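Local structure of uncharacterized protein (Pyrococcus furiosus, 4XLZ) at residues S6-E9 / E10-K14; T235-Y238 / G239-G243. The protein probably catalyses the metal-dependent deacetylation of N,N'-diacetylchitobiose, as a carbohydrate esterase family 14 deacetylase. All coordinates share one frame; numbering follows the deposited sequence.

Contact 1: S6-E9 / E10-K14; sequences STFE and EAFNK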
# COMPACT_ATOMS: atom_id res chain seq x y z
N SER A 6 19.90 44.35 13.39
CA SER A 6 20.54 44.02 14.63
C SER A 6 19.78 43.10 15.52
O SER A 6 20.35 42.68 16.54
CB SER A 6 20.65 45.38 15.45
OG SER A 6 21.77 45.95 14.91
N THR A 7 18.49 43.02 15.29
CA THR A 7 17.71 42.13 16.16
C THR A 7 16.84 41.22 15.28
O THR A 7 16.57 41.53 14.13
CB THR A 7 16.70 42.90 17.06
OG1 THR A 7 15.75 43.58 16.29
CG2 THR A 7 17.39 43.98 17.98
N PHE A 8 16.35 40.12 15.91
CA PHE A 8 15.55 39.20 15.10
C PHE A 8 14.29 39.93 14.71
O PHE A 8 13.78 39.80 13.60
CB PHE A 8 15.18 37.94 16.01
CG PHE A 8 14.01 37.18 15.42
CD1 PHE A 8 14.20 36.48 14.23
CD2 PHE A 8 12.74 37.25 15.99
CE1 PHE A 8 13.06 35.86 13.63
CE2 PHE A 8 11.60 36.65 15.41
CZ PHE A 8 11.79 35.92 14.22
N GLU A 9 13.70 40.71 15.65
CA GLU A 9 12.44 41.38 15.31
C GLU A 9 12.62 42.27 14.05
O GLU A 9 11.81 42.29 13.10
CB GLU A 9 11.94 42.22 16.51
CG GLU A 9 10.74 43.05 16.11
CD GLU A 9 10.10 43.73 17.37
OE1 GLU A 9 10.61 43.48 18.48
OE2 GLU A 9 9.15 44.52 17.23
N GLU A 10 13.74 43.00 14.02
CA GLU A 10 14.05 43.79 12.82
C GLU A 10 14.17 42.97 11.53
O GLU A 10 13.65 43.32 10.50
CB GLU A 10 15.38 44.58 13.13
CG GLU A 10 15.66 45.55 12.06
CD GLU A 10 16.96 46.39 12.28
OE1 GLU A 10 17.73 46.16 13.24
OE2 GLU A 10 17.14 47.28 11.41
N ALA A 11 14.95 41.87 11.60
CA ALA A 11 15.08 41.00 10.49
C ALA A 11 13.74 40.39 10.00
O ALA A 11 13.48 40.34 8.82
CB ALA A 11 16.08 39.89 10.83
N PHE A 12 12.97 39.88 10.97
CA PHE A 12 11.69 39.35 10.66
C PHE A 12 10.76 40.32 9.94
O PHE A 12 10.16 40.01 8.91
CB PHE A 12 11.05 38.87 12.02
CG PHE A 12 9.62 38.38 11.85
CD1 PHE A 12 9.38 37.02 11.51
CD2 PHE A 12 8.56 39.25 12.07
CE1 PHE A 12 8.03 36.55 11.42
CE2 PHE A 12 7.24 38.81 11.97
CZ PHE A 12 6.96 37.47 11.69
N ASN A 13 10.73 41.56 10.46
CA ASN A 13 9.86 42.53 9.77
C ASN A 13 10.37 42.85 8.36
O ASN A 13 9.62 43.01 7.39
CB ASN A 13 9.83 43.87 10.61
CG ASN A 13 9.09 43.75 11.94
OD1 ASN A 13 8.25 42.93 12.11
ND2 ASN A 13 9.44 44.60 12.90
N LYS A 14 11.69 42.98 8.23
CA LYS A 14 12.22 43.25 6.91
C LYS A 14 12.05 42.09 5.90
O LYS A 14 11.74 42.26 4.71
CB LYS A 14 13.70 43.63 7.05
CG LYS A 14 14.37 44.11 5.74
CD LYS A 14 15.90 44.32 6.06
CE LYS A 14 16.68 44.63 4.72
NZ LYS A 14 16.33 46.16 4.41
O HOH W 1 19.36 48.11 13.75
O HOH W 2 16.94 46.15 15.69
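Phe-8 and Phe-12, one helical turn apart, lean together at an oblique angle, with ring centroids 5.7 Å apart and planes inclined by 45°. The flat face of Phe-8 is met by Phe-12 CB, which sits 4.1 Å from the Phe-8 ring centroid in a CH-pi contact, toward the rim of the ring. Phe-8 CZ also comes within 3.8 Å of Phe-12 CD1. The Phe-8 ring runs forward along the helix, over Phe-12 CB, whereas the Phe-12 ring continues beyond it, with CD1 on the side of Phe-8 CZ. Phe-8 also meets Phe-263 of its own chain and, edge-to-face, Phe-237 of a neighbouring subunit. Glu-10 crosses Thr-7 at about a right angle at the start of helix 8-19, where Thr-7 is the N-cap: its OG1 accepts Glu-10 N at 3.1 Å. OG1 is placed for this between the Thr-7 backbone N and carbonyl carbon, chi1 62°. The extended Glu-10 side chain reaches back past the cap, and its OE1 accepts Ser-6 N at 2.8 Å, the donor approaching from 51° out of the carboxylate plane. Two waters also donate to this oxygen. One of them, 2.6 Å from Glu-10 OE1, is also hydrogen-bonded to Thr-7 OG1, tying cap and carboxylate together; the other reaches Ser-6 OG only weakly. Three donors thus grip OE1, and the positive end of the helix dipole would probably favour the charged carboxylate here. Elsewhere on the turn, Glu-9 and Asn-13 run side by side in the same direction, with carboxylate and amide planes nearly perpendicular and Glu-9 CG 3.8 Å from Asn-13 ND2. The backbone beneath them is joined by Asn-13 N donating to Glu-9 O at 2.9 Å.

Contact 2: T235-Y238 / G239-G243; sequences TMFY and GEKIG. With HEZ (hexane-1,6-diol), chain P.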
# COMPACT_ATOMS: atom_id res chain seq x y z
N THR A 235 -19.04 31.74 13.06
CA THR A 235 -18.92 33.08 12.38
C THR A 235 -18.72 34.24 13.34
O THR A 235 -18.11 35.21 12.97
CB THR A 235 -20.09 33.32 11.40
OG1 THR A 235 -21.29 33.17 12.11
CG2 THR A 235 -20.14 32.03 10.49
N MSE A 236 -19.28 34.09 14.56
CA MSE A 236 -19.00 35.10 15.59
C MSE A 236 -17.58 35.06 16.06
O MSE A 236 -16.98 36.06 16.32
CB MSE A 236 -20.00 35.01 16.74
CG MSE A 236 -21.41 35.25 16.20
SE MSE A 236 -22.75 34.93 17.66
CE MSE A 236 -22.22 36.44 18.66
N PHE A 237 -17.05 33.85 16.21
CA PHE A 237 -15.65 33.69 16.60
C PHE A 237 -14.76 34.49 15.64
O PHE A 237 -13.89 35.20 16.11
CB PHE A 237 -15.32 32.15 16.55
CG PHE A 237 -13.86 31.80 16.72
CD1 PHE A 237 -13.05 31.49 15.60
CD2 PHE A 237 -13.30 31.81 18.00
CE1 PHE A 237 -11.66 31.18 15.79
CE2 PHE A 237 -11.94 31.41 18.19
CZ PHE A 237 -11.13 31.10 17.07
N TYR A 238 -14.99 34.33 14.34
CA TYR A 238 -14.17 35.08 13.38
C TYR A 238 -14.51 36.58 13.32
O TYR A 238 -13.62 37.44 13.32
CB TYR A 238 -14.37 34.46 11.97
CG TYR A 238 -13.76 33.04 11.85
CD1 TYR A 238 -12.42 32.86 12.14
CD2 TYR A 238 -14.55 32.00 11.41
CE1 TYR A 238 -11.90 31.51 12.05
CE2 TYR A 238 -14.06 30.72 11.31
CZ TYR A 238 -12.70 30.54 11.59
OH TYR A 238 -12.18 29.20 11.48
N GLY A 239 -15.83 36.86 13.29
CA GLY A 239 -16.18 38.28 13.09
C GLY A 239 -15.72 39.13 14.31
O GLY A 239 -15.27 40.28 14.08
N GLU A 240 -15.78 38.58 15.52
CA GLU A 240 -15.36 39.36 16.74
C GLU A 240 -13.90 39.81 16.65
O GLU A 240 -13.51 40.89 17.12
CB GLU A 240 -15.64 38.56 17.94
CG GLU A 240 -15.61 39.38 19.22
CD GLU A 240 -16.21 38.62 20.39
OE1 GLU A 240 -15.47 38.12 21.25
OE2 GLU A 240 -17.46 38.47 20.38
N LYS A 241 -13.07 39.07 15.88
CA LYS A 241 -11.64 39.42 15.74
C LYS A 241 -11.43 40.72 14.96
O LYS A 241 -10.37 41.29 15.03
CB LYS A 241 -10.89 38.27 15.04
CG LYS A 241 -10.82 37.05 15.93
CD LYS A 241 -9.97 35.88 15.17
CE LYS A 241 -10.18 34.58 16.04
NZ LYS A 241 -9.98 34.71 17.53
N ILE A 242 -12.40 41.14 14.14
CA ILE A 242 -12.30 42.40 13.43
C ILE A 242 -13.51 43.35 13.79
O ILE A 242 -13.80 44.34 13.02
CB ILE A 242 -12.18 42.23 11.87
CG1 ILE A 242 -13.41 41.47 11.27
CG2 ILE A 242 -10.79 41.59 11.55
CD1 ILE A 242 -13.59 41.61 9.73
N GLY A 243 -14.15 43.01 14.88
CA GLY A 243 -15.30 43.92 15.36
C GLY A 243 -16.56 43.95 14.48
O GLY A 243 -17.29 44.99 14.44
O1 HEZ P . -12.50 35.50 18.46
C1 HEZ P . -13.40 35.43 19.52
C2 HEZ P . -12.53 35.39 20.79
C3 HEZ P . -11.77 34.08 20.88
C4 HEZ P . -11.19 33.90 22.28
C5 HEZ P . -10.17 32.78 22.30
C6 HEZ P . -9.12 33.07 23.37
O6 HEZ P . -9.87 33.28 24.58
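Lys-241 lays its end over one face of the Phe-237 ring where helix 221-240 finishes in a Schellman motif, with Gly-243, at positive phi, as the C-prime residue. Gly-239 N still bonds to Thr-235 O at 2.8 Å and Glu-240 N to Met-236 O, both in helical spacing. Lys-241 N instead turns to Tyr-238 O at 3.1 Å, approaching from well above the carbonyl plane, and Gly-243 N closes on Glu-240 O, while Gly-239 O takes Ile-242 N and, completing the motif, Val-244 N. Phe-237 O, passed over by that shift, accepts O1 of a hexane-1,6-diol, probably from the crystallisation liquor, at 2.7 Å. The same O1 receives Lys-241 NZ, so one hydroxyl bridges carbonyl and ammonium. A bend at the last Lys-241 torsion, chi4 -48°, helps set CE and NZ over the ring, in CH-pi and cation-pi contact respectively. With an alanine here in place of Phe-237, the lysine end would probably lose its aromatic seat and be freer to swing, and Phe-8 of a neighbouring subunit would lose its edge-to-face partner. The remaining polar ends have partners elsewhere: Thr-235 OG1 turns back to Leu-231 O in its own helix, Tyr-238 OH bonds to Thr-192 O, and Glu-240 OE2 to Phe-8 N of that subunit. Lys-241 NZ stands 4.2 Å from the Phe-237 ring centroid, 26° off its normal.

Contact 1 opens the N-terminal helix 8-19 on the surface, its centre about 31 Å from the centre of the chain, whereas contact 2 ends helix 221-240 in largely buried surroundings. Within one chain they do not touch, their nearest atoms being about 17 Å apart, but between subunits the start of one helix meets the end of the other. The chemistry follows the helix ends. At the start, a threonine hydroxyl caps a helix N-H while a carboxylate gathers the N-H just before the cap and two waters; at the finish the carbonyls take turned backbone N-H groups, and in this crystal one takes a diol hydroxyl, beside a lysine resting on an aromatic ring.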